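Local coordinates for protein Exo-beta-1,3-galactanase (Bifidobacterium bifidum, PDB 5FLW) that probably releases galactose from the non-reducing ends of beta-1,3-galactans by hydrolysis, as a family 43 glycoside hydrolase, at residues Ile80-Lys85 and Pro104-Ala109; Ser73-Asp78 and Met97-Glu102; Ile151-Arg156 and His161-Ala166; Tyr33-Asn38 and Gly63-Val68. All coordinates share one frame; numbering follows the deposited sequence. Where two conformers were deposited one is given.

Interaction 1: Ile80-Lys85 and Pro104-Ala109; sequences IGERPK and PDYGYA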
# COMPACT_ATOMS: atom_id res chain seq x y z
N ILE A 80 0.69 -12.30 -12.27
CA ILE A 80 1.25 -11.51 -11.19
C ILE A 80 0.12 -10.75 -10.48
O ILE A 80 -0.77 -10.22 -11.12
CB ILE A 80 2.30 -10.51 -11.73
CG1 ILE A 80 3.54 -11.27 -12.22
CG2 ILE A 80 2.68 -9.47 -10.69
CD1 ILE A 80 4.47 -10.43 -13.06
N GLY A 81 0.17 -10.72 -9.15
CA GLY A 81 -0.82 -10.03 -8.33
C GLY A 81 -0.08 -9.33 -7.21
O GLY A 81 0.43 -9.98 -6.31
N GLU A 82 -0.03 -8.00 -7.28
CA GLU A 82 0.71 -7.21 -6.31
C GLU A 82 -0.04 -6.13 -5.54
O GLU A 82 -1.10 -5.68 -5.94
CB GLU A 82 1.87 -6.52 -7.05
CG GLU A 82 2.91 -7.46 -7.64
CD GLU A 82 3.96 -6.74 -8.47
OE1 GLU A 82 3.73 -5.58 -8.86
OE2 GLU A 82 5.02 -7.34 -8.73
N ARG A 83 0.56 -5.72 -4.42
CA ARG A 83 0.07 -4.63 -3.59
C ARG A 83 -1.41 -4.76 -3.19
O ARG A 83 -2.20 -3.84 -3.38
CB ARG A 83 0.36 -3.26 -4.21
CG ARG A 83 1.86 -3.03 -4.41
CD ARG A 83 2.21 -1.59 -4.81
NE ARG A 83 3.66 -1.47 -4.97
CZ ARG A 83 4.51 -1.31 -3.96
NH1 ARG A 83 4.05 -1.22 -2.71
NH2 ARG A 83 5.83 -1.23 -4.19
N PRO A 84 -1.79 -5.90 -2.58
CA PRO A 84 -3.19 -6.08 -2.18
C PRO A 84 -3.60 -5.04 -1.14
O PRO A 84 -2.82 -4.66 -0.27
CB PRO A 84 -3.22 -7.50 -1.57
CG PRO A 84 -1.82 -7.71 -1.04
CD PRO A 84 -0.93 -6.99 -2.07
N LYS A 85 -4.85 -4.59 -1.25
CA LYS A 85 -5.43 -3.61 -0.34
C LYS A 85 -6.85 -4.06 -0.00
O LYS A 85 -7.52 -4.67 -0.84
CB LYS A 85 -5.49 -2.23 -1.00
CG LYS A 85 -4.13 -1.67 -1.47
CD LYS A 85 -3.25 -1.35 -0.25
CE LYS A 85 -1.77 -1.15 -0.64
NZ LYS A 85 -1.15 -2.43 -1.09
N PRO A 104 3.43 -11.32 -16.92
CA PRO A 104 4.91 -11.21 -16.93
C PRO A 104 5.45 -10.22 -17.95
O PRO A 104 6.53 -9.65 -17.74
CB PRO A 104 5.36 -12.65 -17.21
CG PRO A 104 4.24 -13.49 -16.66
CD PRO A 104 2.99 -12.72 -17.01
N ASP A 105 4.74 -10.01 -19.07
CA ASP A 105 5.15 -9.01 -20.05
C ASP A 105 4.81 -7.59 -19.61
O ASP A 105 5.24 -6.63 -20.27
CB ASP A 105 4.45 -9.28 -21.38
CG ASP A 105 2.94 -9.03 -21.30
OD1 ASP A 105 2.47 -7.88 -21.51
OD2 ASP A 105 2.20 -9.97 -20.97
N TYR A 106 4.06 -7.44 -18.51
CA TYR A 106 3.79 -6.14 -17.90
C TYR A 106 2.89 -5.21 -18.71
O TYR A 106 2.80 -4.02 -18.39
CB TYR A 106 5.07 -5.44 -17.48
CG TYR A 106 5.30 -5.65 -16.03
CD1 TYR A 106 5.89 -6.82 -15.54
CD2 TYR A 106 4.87 -4.67 -15.12
CE1 TYR A 106 6.06 -6.98 -14.18
CE2 TYR A 106 5.01 -4.82 -13.79
CZ TYR A 106 5.61 -5.97 -13.31
OH TYR A 106 5.76 -6.08 -11.94
N GLY A 107 2.14 -5.75 -19.67
CA GLY A 107 1.22 -4.99 -20.48
C GLY A 107 -0.22 -4.99 -20.02
O GLY A 107 -1.03 -4.29 -20.64
N TYR A 108 -0.57 -5.73 -18.97
CA TYR A 108 -1.99 -5.86 -18.62
C TYR A 108 -2.51 -4.71 -17.77
O TYR A 108 -3.55 -4.10 -18.08
CB TYR A 108 -2.25 -7.19 -17.94
CG TYR A 108 -3.72 -7.54 -17.73
CD1 TYR A 108 -4.61 -7.63 -18.81
CD2 TYR A 108 -4.21 -7.86 -16.44
CE1 TYR A 108 -5.95 -8.02 -18.62
CE2 TYR A 108 -5.55 -8.25 -16.24
CZ TYR A 108 -6.41 -8.32 -17.34
OH TYR A 108 -7.74 -8.69 -17.20
N ALA A 109 -1.85 -4.46 -16.63
CA ALA A 109 -2.05 -3.25 -15.84
C ALA A 109 -3.53 -3.03 -15.49
O ALA A 109 -4.15 -2.01 -15.83
CB ALA A 109 -1.43 -2.05 -16.56
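Ile80, at the start of strand 80-88, is the residue most covered in this contact, and it meets Tyr106 and Pro104 of the loop 104-109. Its CD1 methyl does the touching, 4.0 Å from Tyr106 CE1 and equally close to the backbone CA of Pro104. The methyl reaches them because CG1 stands anti to the carbonyl carbon (chi1 -69°) and the chain runs on extended. It meets the ring obliquely, and the isoleucine and tyrosine side chains lie nearly at right angles. Tyr106 has a left-handed backbone conformation and carries its long side chain across, so that the ring meets Ile80 and the hydroxyl nears Glu82. Tyr106 OH lies 3.5 Å from Glu82 OE2 and 3.7 Å from Glu82 OE1, a polar approach that is not a hydrogen bond, with carboxylate and ring planes 61° apart. No hydrogen bond joins the segments. The loop instead carries a bond of its own: Asp105 OD1 accepts from the backbone N of Gly107 at 2.8 Å, forming an Asx turn at the bend that holds Tyr106. The loop links strands 95-102 and 110-116, the two inner strands of their four-stranded sheet, and here folds back beside the edge strand 80-88, which is tied to strand 95-102 by backbone bonds such as those between Ile80 and Glu102.

Interaction 2: Ser73-Asp78 and Met97-Glu102; sequences SALAAD and MYIHAE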
# COMPACT_ATOMS: atom_id res chain seq x y z
N SER A 73 -7.47 -17.59 -15.73
CA SER A 73 -7.93 -16.40 -15.03
C SER A 73 -6.77 -15.42 -14.83
O SER A 73 -5.58 -15.77 -14.97
CB SER A 73 -8.53 -16.74 -13.65
OG SER A 73 -7.54 -17.09 -12.69
N ALA A 74 -7.13 -14.19 -14.45
CA ALA A 74 -6.13 -13.13 -14.29
C ALA A 74 -5.28 -13.30 -13.03
O ALA A 74 -4.30 -12.55 -12.86
CB ALA A 74 -6.80 -11.76 -14.31
N LEU A 75 -5.61 -14.25 -12.16
CA LEU A 75 -4.80 -14.54 -10.97
C LEU A 75 -4.35 -16.00 -10.95
O LEU A 75 -4.18 -16.59 -9.87
CB LEU A 75 -5.54 -14.16 -9.69
CG LEU A 75 -5.71 -12.65 -9.42
CD1 LEU A 75 -6.59 -12.37 -8.20
CD2 LEU A 75 -4.35 -11.94 -9.31
N ALA A 76 -4.16 -16.60 -12.13
CA ALA A 76 -3.57 -17.93 -12.25
C ALA A 76 -2.09 -17.90 -11.84
O ALA A 76 -1.48 -16.83 -11.66
CB ALA A 76 -3.73 -18.46 -13.68
N ALA A 77 -1.51 -19.10 -11.70
CA ALA A 77 -0.14 -19.26 -11.20
C ALA A 77 0.90 -18.62 -12.12
O ALA A 77 2.02 -18.37 -11.68
CB ALA A 77 0.18 -20.75 -11.06
N ASP A 78 0.55 -18.38 -13.38
CA ASP A 78 1.47 -17.78 -14.33
C ASP A 78 1.35 -16.27 -14.39
O ASP A 78 2.12 -15.64 -15.13
CB ASP A 78 1.26 -18.38 -15.71
CG ASP A 78 -0.15 -18.13 -16.23
OD1 ASP A 78 -1.12 -18.60 -15.59
OD2 ASP A 78 -0.30 -17.45 -17.26
N MET A 97 -11.34 -6.50 -1.50
CA MET A 97 -9.92 -6.50 -1.77
C MET A 97 -9.65 -6.04 -3.20
O MET A 97 -10.38 -6.41 -4.14
CB MET A 97 -9.33 -7.89 -1.54
CG MET A 97 -7.83 -7.95 -1.77
SD MET A 97 -7.11 -9.60 -1.40
CE MET A 97 -7.26 -9.64 0.39
N TYR A 98 -8.61 -5.20 -3.35
CA TYR A 98 -8.11 -4.70 -4.63
C TYR A 98 -6.69 -5.21 -4.83
O TYR A 98 -5.94 -5.33 -3.86
CB TYR A 98 -8.14 -3.16 -4.66
CG TYR A 98 -9.45 -2.63 -4.14
CD1 TYR A 98 -10.57 -2.53 -4.97
CD2 TYR A 98 -9.59 -2.28 -2.79
CE1 TYR A 98 -11.80 -2.08 -4.48
CE2 TYR A 98 -10.80 -1.85 -2.28
CZ TYR A 98 -11.91 -1.74 -3.13
OH TYR A 98 -13.12 -1.31 -2.64
N ILE A 99 -6.32 -5.51 -6.07
CA ILE A 99 -4.98 -6.04 -6.33
C ILE A 99 -4.53 -5.54 -7.69
O ILE A 99 -5.35 -5.35 -8.59
CB ILE A 99 -4.93 -7.59 -6.19
CG1 ILE A 99 -3.49 -8.12 -6.12
CG2 ILE A 99 -5.70 -8.27 -7.30
CD1 ILE A 99 -3.43 -9.50 -5.61
N HIS A 100 -3.24 -5.31 -7.83
CA HIS A 100 -2.69 -5.01 -9.15
C HIS A 100 -2.57 -6.35 -9.89
O HIS A 100 -1.70 -7.17 -9.55
CB HIS A 100 -1.36 -4.26 -9.02
CG HIS A 100 -0.57 -4.16 -10.31
ND1 HIS A 100 0.78 -3.83 -10.32
CD2 HIS A 100 -0.92 -4.33 -11.62
CE1 HIS A 100 1.22 -3.82 -11.57
NE2 HIS A 100 0.21 -4.12 -12.38
N ALA A 101 -3.47 -6.60 -10.85
CA ALA A 101 -3.41 -7.80 -11.67
C ALA A 101 -2.53 -7.50 -12.88
O ALA A 101 -2.76 -6.52 -13.61
CB ALA A 101 -4.81 -8.24 -12.11
N GLU A 102 -1.52 -8.35 -13.10
CA GLU A 102 -0.48 -8.05 -14.07
C GLU A 102 -0.09 -9.35 -14.78
O GLU A 102 -0.43 -10.44 -14.33
CB GLU A 102 0.75 -7.41 -13.37
CG GLU A 102 1.72 -6.73 -14.33
CD GLU A 102 1.00 -5.82 -15.31
OE1 GLU A 102 0.70 -4.63 -14.96
OE2 GLU A 102 0.73 -6.30 -16.41
O HOH W 1 -3.28 -10.88 -14.60
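A type I beta turn from Ser73 to Ala76, in the connection between strands 60-66 and 80-88, lays Ala74 and Leu75 against Ala101 and Ile99 of strand 95-102. The turn is closed by Ala76 N donating to Ser73 O at 3.3 Å, with a weak bond from Leu75 N to Ser73 OG beside it. Leu75 contributes most to the contact. Its CG sits anti to the carbonyl carbon (chi1 -70°), which carries the CD1 methyl across to within 4.3 Å of Ile99 CG2. Closer to the end of the strand, Ala74 O rests 4.4 Å from the methyl CB of Ala101. The contact is light and has no direct hydrogen bond, but one water bridges the two segments: it donates to Ala74 O at 2.6 Å and to Glu102 O at 2.9 Å, giving one hydrogen bond to each carbonyl. Strand alternation sends Ile99 and Ala101 toward the turn and His100 and Glu102 away from it. On that far side His100 NE2 donates to Glu102 OE1 at 2.7 Å, the oxygen lying almost in the imidazole plane and met on its anti side but tilted 26° out of the carboxylate plane. The other carboxylate oxygen, OE2, accepts from the backbone N atoms of Tyr108 and Ala109, so Glu102 also ties down the following loop. Around the turn, Ala74 and Leu75 lean on Phe125 of 124-129, an outermost strand of the same sheet, while Leu75 also touches Leu66 of strand 60-66, placing the contact where two neighbouring sheets meet.

Interaction 3: Ile151-Arg156 and His161-Ala166; sequences IMSEDR and HIYRLA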
# COMPACT_ATOMS: atom_id res chain seq x y z
N ILE A 151 -9.33 4.50 -4.39
CA ILE A 151 -8.17 3.72 -4.78
C ILE A 151 -7.21 4.64 -5.53
O ILE A 151 -7.62 5.37 -6.45
CB ILE A 151 -8.57 2.45 -5.56
CG1 ILE A 151 -7.34 1.60 -5.90
CG2 ILE A 151 -9.34 2.79 -6.81
CD1 ILE A 151 -7.70 0.20 -6.30
N MET A 152 -5.95 4.65 -5.11
CA MET A 152 -4.91 5.39 -5.81
C MET A 152 -4.24 4.43 -6.78
O MET A 152 -4.03 3.26 -6.45
CB MET A 152 -3.88 6.00 -4.85
CG MET A 152 -4.46 6.95 -3.80
SD MET A 152 -5.07 6.14 -2.29
CE MET A 152 -3.51 5.78 -1.43
N SER A 153 -3.91 4.93 -7.97
CA SER A 153 -3.53 4.03 -9.07
C SER A 153 -2.50 4.71 -9.96
O SER A 153 -2.83 5.69 -10.65
CB SER A 153 -4.77 3.66 -9.91
OG SER A 153 -4.40 3.02 -11.13
N GLU A 154 -1.29 4.15 -10.03
CA GLU A 154 -0.25 4.71 -10.89
C GLU A 154 -0.49 4.30 -12.34
O GLU A 154 -0.65 3.12 -12.65
CB GLU A 154 1.14 4.27 -10.42
CG GLU A 154 2.29 5.07 -11.06
CD GLU A 154 2.77 4.52 -12.40
OE1 GLU A 154 2.81 3.28 -12.57
OE2 GLU A 154 3.12 5.34 -13.30
N ASP A 155 -0.51 5.30 -13.22
CA ASP A 155 -0.85 5.15 -14.64
C ASP A 155 0.29 5.79 -15.43
O ASP A 155 0.40 7.03 -15.46
CB ASP A 155 -2.20 5.84 -14.87
CG ASP A 155 -2.55 6.07 -16.34
OD1 ASP A 155 -1.78 5.75 -17.27
OD2 ASP A 155 -3.67 6.64 -16.54
N ARG A 156 1.13 4.96 -16.07
CA ARG A 156 2.38 5.47 -16.65
C ARG A 156 2.14 6.55 -17.72
O ARG A 156 3.02 7.40 -17.96
CB ARG A 156 3.26 4.36 -17.20
CG ARG A 156 4.75 4.77 -17.42
CD ARG A 156 5.48 5.10 -16.11
NE ARG A 156 5.07 4.20 -15.02
CZ ARG A 156 5.68 3.06 -14.67
NH1 ARG A 156 6.77 2.63 -15.30
NH2 ARG A 156 5.17 2.33 -13.68
N HIS A 161 -3.51 8.46 -10.17
CA HIS A 161 -4.90 8.83 -9.97
C HIS A 161 -5.31 8.63 -8.52
O HIS A 161 -4.84 7.71 -7.84
CB HIS A 161 -5.85 7.96 -10.79
CG HIS A 161 -5.64 8.04 -12.27
ND1 HIS A 161 -6.44 8.81 -13.10
CD2 HIS A 161 -4.75 7.42 -13.08
CE1 HIS A 161 -6.04 8.67 -14.35
NE2 HIS A 161 -5.01 7.84 -14.37
N ILE A 162 -6.25 9.45 -8.08
CA ILE A 162 -7.15 9.15 -6.97
C ILE A 162 -8.50 8.87 -7.61
O ILE A 162 -9.08 9.76 -8.25
CB ILE A 162 -7.25 10.30 -5.96
CG1 ILE A 162 -5.86 10.65 -5.38
CG2 ILE A 162 -8.27 9.96 -4.88
CD1 ILE A 162 -5.83 11.86 -4.46
N TYR A 163 -8.98 7.63 -7.49
CA TYR A 163 -10.26 7.22 -8.05
C TYR A 163 -11.27 7.03 -6.92
O TYR A 163 -10.97 6.35 -5.93
CB TYR A 163 -10.11 5.87 -8.74
CG TYR A 163 -9.36 5.86 -10.05
CD1 TYR A 163 -9.72 6.73 -11.10
CD2 TYR A 163 -8.35 4.93 -10.28
CE1 TYR A 163 -9.05 6.68 -12.33
CE2 TYR A 163 -7.67 4.88 -11.49
CZ TYR A 163 -8.03 5.74 -12.50
OH TYR A 163 -7.36 5.69 -13.69
N ARG A 164 -12.46 7.60 -7.06
CA ARG A 164 -13.51 7.39 -6.07
C ARG A 164 -14.30 6.13 -6.42
O ARG A 164 -14.66 5.91 -7.58
CB ARG A 164 -14.45 8.59 -5.96
CG ARG A 164 -15.50 8.47 -4.84
CD ARG A 164 -16.19 9.78 -4.55
NE ARG A 164 -16.77 10.38 -5.76
CZ ARG A 164 -18.04 10.24 -6.15
NH1 ARG A 164 -18.89 9.52 -5.41
NH2 ARG A 164 -18.47 10.83 -7.27
N LEU A 165 -14.56 5.30 -5.40
CA LEU A 165 -15.30 4.07 -5.58
C LEU A 165 -16.81 4.34 -5.52
O LEU A 165 -17.27 5.27 -4.84
CB LEU A 165 -14.95 3.09 -4.46
CG LEU A 165 -13.49 2.61 -4.45
CD1 LEU A 165 -13.10 2.04 -3.07
CD2 LEU A 165 -13.30 1.56 -5.53
N ALA A 166 -17.56 3.47 -6.20
CA ALA A 166 -19.00 3.40 -6.02
C ALA A 166 -19.31 3.07 -4.55
O ALA A 166 -18.45 2.60 -3.80
CB ALA A 166 -19.57 2.28 -6.90
O HOH W 2 -5.26 3.93 -13.54
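His161 and Asp155 join the two strands of a beta hairpin through their side chains: NE2 donates to OD2 at 2.8 Å, nearly straight at 165° and onto the anti lone pair, with ring and carboxylate almost coplanar. CG of Asp155 stands opposite its backbone N (chi1 166°), which carries the carboxylate to the ring edge. Both ring nitrogens are engaged, as ND1 bonds to Asp175 OD1. Asp155 OD2 is shared with His158 ND1, and OD1 bonds to the backbone N of Asp157. The backbone is equally well satisfied: Ile151 pairs with Tyr163, and Ser153 with His161, each by two N-H...O bonds, among them Tyr163 N to Ile151 O at 2.8 Å. At the non-hydrogen-bonded pair Met152-Ile162, Met152 CA approaches His161 O at 3.1 Å. A water 2.7 Å from both Ser153 OG and Tyr163 OH links those hydroxyls, while Ser153 OG also bonds Ser136 OG. Tyr163 OH stands over the face of the His161 ring. Replacing His161 by an alanine is likely to leave Asp155 and Asp175 without the imidazole that links them. These are the inner strands of their sheet: Met152 and Ile162 pack on Ile193 of strand 191-196, while Ile151 and Leu165 meet Tyr98 of strand 95-102.

Interaction 4: Tyr33-Asn38 and Gly63-Val68; sequences YAYGEN and GIVLDV
Tyr35 and Val65 meet edge-on: the valine methyl CG2 lies near the plane of the phenol ring, 4.1 Å from CD1. The tyrosine ring is set by its first torsion, CG standing anti to the carbonyl carbon (chi1 -58°), which brings it round toward the neighbouring segment although the bond leaving CA does not aim there. The bond from CA to CB of Val65 is directed toward segment 33-38. With CG1 anti to its carbonyl carbon, CG2 falls between the backbone N and the carbonyl carbon, and it is this more hindered methyl that touches the ring. The two side chains cross at about a right angle. Farther along, Asn38 and Ile64 form a second, equally sparse contact. Asn38 holds CG anti to its backbone N (chi1 -176°), stretching the amide out toward Ile64, whose extended side chain ends with CD1 3.9 Å from Asn38 ND2. That nitrogen finds its polar partner in Gln46 O, so the isoleucine methyl merely lies against it. Tyr35 OH is likewise bonded, to Pro119 O. No hydrogen bond joins 33-38 to 63-68, because strand 48-53 runs between them; its Cys50 touches both Tyr35 and Val65. Both segments belong to one four-stranded antiparallel sheet, 31-37 and 60-66 lying on either side of 48-53; it is one blade of the five-bladed beta-propeller characteristic of family 43 glycoside hydrolases.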
# COMPACT_ATOMS: atom_id res chain seq x y z
N TYR A 33 -5.03 -5.37 10.62
CA TYR A 33 -4.98 -6.44 9.63
C TYR A 33 -4.03 -6.02 8.51
O TYR A 33 -4.25 -4.98 7.88
CB TYR A 33 -6.37 -6.69 9.04
CG TYR A 33 -7.33 -7.29 10.02
CD1 TYR A 33 -7.82 -6.55 11.09
CD2 TYR A 33 -7.73 -8.63 9.89
CE1 TYR A 33 -8.70 -7.11 12.01
CE2 TYR A 33 -8.61 -9.21 10.81
CZ TYR A 33 -9.09 -8.44 11.88
OH TYR A 33 -9.97 -8.97 12.81
N ALA A 34 -3.02 -6.85 8.24
CA ALA A 34 -2.11 -6.64 7.11
C ALA A 34 -2.43 -7.65 6.01
O ALA A 34 -2.71 -8.83 6.29
CB ALA A 34 -0.65 -6.81 7.54
N TYR A 35 -2.37 -7.20 4.76
CA TYR A 35 -2.56 -8.07 3.60
C TYR A 35 -1.30 -7.93 2.73
O TYR A 35 -1.02 -6.84 2.25
CB TYR A 35 -3.82 -7.67 2.81
CG TYR A 35 -5.07 -7.72 3.69
CD1 TYR A 35 -5.82 -8.92 3.83
CD2 TYR A 35 -5.48 -6.60 4.43
CE1 TYR A 35 -6.95 -8.99 4.66
CE2 TYR A 35 -6.60 -6.67 5.28
CZ TYR A 35 -7.33 -7.86 5.38
OH TYR A 35 -8.44 -7.93 6.20
N GLY A 36 -0.55 -9.03 2.55
CA GLY A 36 0.73 -8.95 1.88
C GLY A 36 0.86 -9.92 0.72
O GLY A 36 0.11 -10.91 0.59
N GLU A 37 1.84 -9.63 -0.16
CA GLU A 37 2.17 -10.53 -1.26
C GLU A 37 2.91 -11.76 -0.73
O GLU A 37 3.97 -11.63 -0.13
CB GLU A 37 3.06 -9.81 -2.27
CG GLU A 37 2.45 -8.53 -2.84
CD GLU A 37 3.43 -7.67 -3.64
OE1 GLU A 37 4.55 -8.13 -3.95
OE2 GLU A 37 3.10 -6.49 -3.90
N ASN A 38 2.38 -12.96 -0.99
CA ASN A 38 3.14 -14.18 -0.71
C ASN A 38 4.21 -14.33 -1.80
O ASN A 38 3.87 -14.53 -2.98
CB ASN A 38 2.21 -15.38 -0.75
CG ASN A 38 2.91 -16.68 -0.37
OD1 ASN A 38 3.98 -16.65 0.22
ND2 ASN A 38 2.31 -17.83 -0.72
N GLY A 63 -3.24 -17.11 7.30
CA GLY A 63 -3.11 -17.91 6.10
C GLY A 63 -3.35 -17.11 4.83
O GLY A 63 -3.41 -15.87 4.82
N ILE A 64 -3.46 -17.85 3.73
CA ILE A 64 -3.74 -17.26 2.42
C ILE A 64 -5.24 -16.99 2.34
O ILE A 64 -6.05 -17.92 2.39
CB ILE A 64 -3.26 -18.19 1.28
CG1 ILE A 64 -1.71 -18.32 1.32
CG2 ILE A 64 -3.72 -17.68 -0.08
CD1 ILE A 64 -1.12 -19.33 0.39
N VAL A 65 -5.61 -15.71 2.19
CA VAL A 65 -7.00 -15.27 2.16
C VAL A 65 -7.52 -15.00 0.74
O VAL A 65 -8.75 -14.93 0.55
CB VAL A 65 -7.28 -14.08 3.13
CG1 VAL A 65 -6.89 -14.47 4.56
CG2 VAL A 65 -6.52 -12.81 2.73
N LEU A 66 -6.64 -14.84 -0.24
CA LEU A 66 -7.01 -14.82 -1.66
C LEU A 66 -6.07 -15.81 -2.34
O LEU A 66 -4.85 -15.59 -2.39
CB LEU A 66 -6.92 -13.42 -2.28
CG LEU A 66 -7.19 -13.36 -3.79
CD1 LEU A 66 -8.58 -13.86 -4.11
CD2 LEU A 66 -6.95 -11.95 -4.37
N ASP A 67 -6.62 -16.92 -2.81
CA ASP A 67 -5.81 -18.00 -3.36
C ASP A 67 -5.37 -17.67 -4.78
O ASP A 67 -5.97 -16.85 -5.49
CB ASP A 67 -6.62 -19.28 -3.44
CG ASP A 67 -6.82 -19.93 -2.08
OD1 ASP A 67 -5.86 -19.94 -1.28
OD2 ASP A 67 -7.94 -20.44 -1.82
N VAL A 68 -4.30 -18.37 -5.20
CA VAL A 68 -4.06 -18.53 -6.63
C VAL A 68 -5.32 -19.12 -7.27
O VAL A 68 -5.94 -20.03 -6.71
CB VAL A 68 -2.86 -19.47 -6.84
CG1 VAL A 68 -2.58 -19.63 -8.32
CG2 VAL A 68 -1.63 -18.97 -6.11

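Overall arrangement
From the N terminus, interaction 4 comes first, closing residues 33-68 across the first blade of the propeller. Interactions 2 and 1 then cross along the chain: 73-78 and 80-85 run in order, and their partners 97-102 and 104-109 follow in the same order, so the two contacts share the second blade and touch directly. Interaction 3 follows in series, closing a short hairpin in the third blade. The first two blades are joined where Arg83 N bonds Glu37 OE2 and where Met97 packs on Tyr35 and Leu66. Strand 95-102 also reaches the third blade, while interactions 3 and 4 stay about 12 Å apart at their nearest atoms.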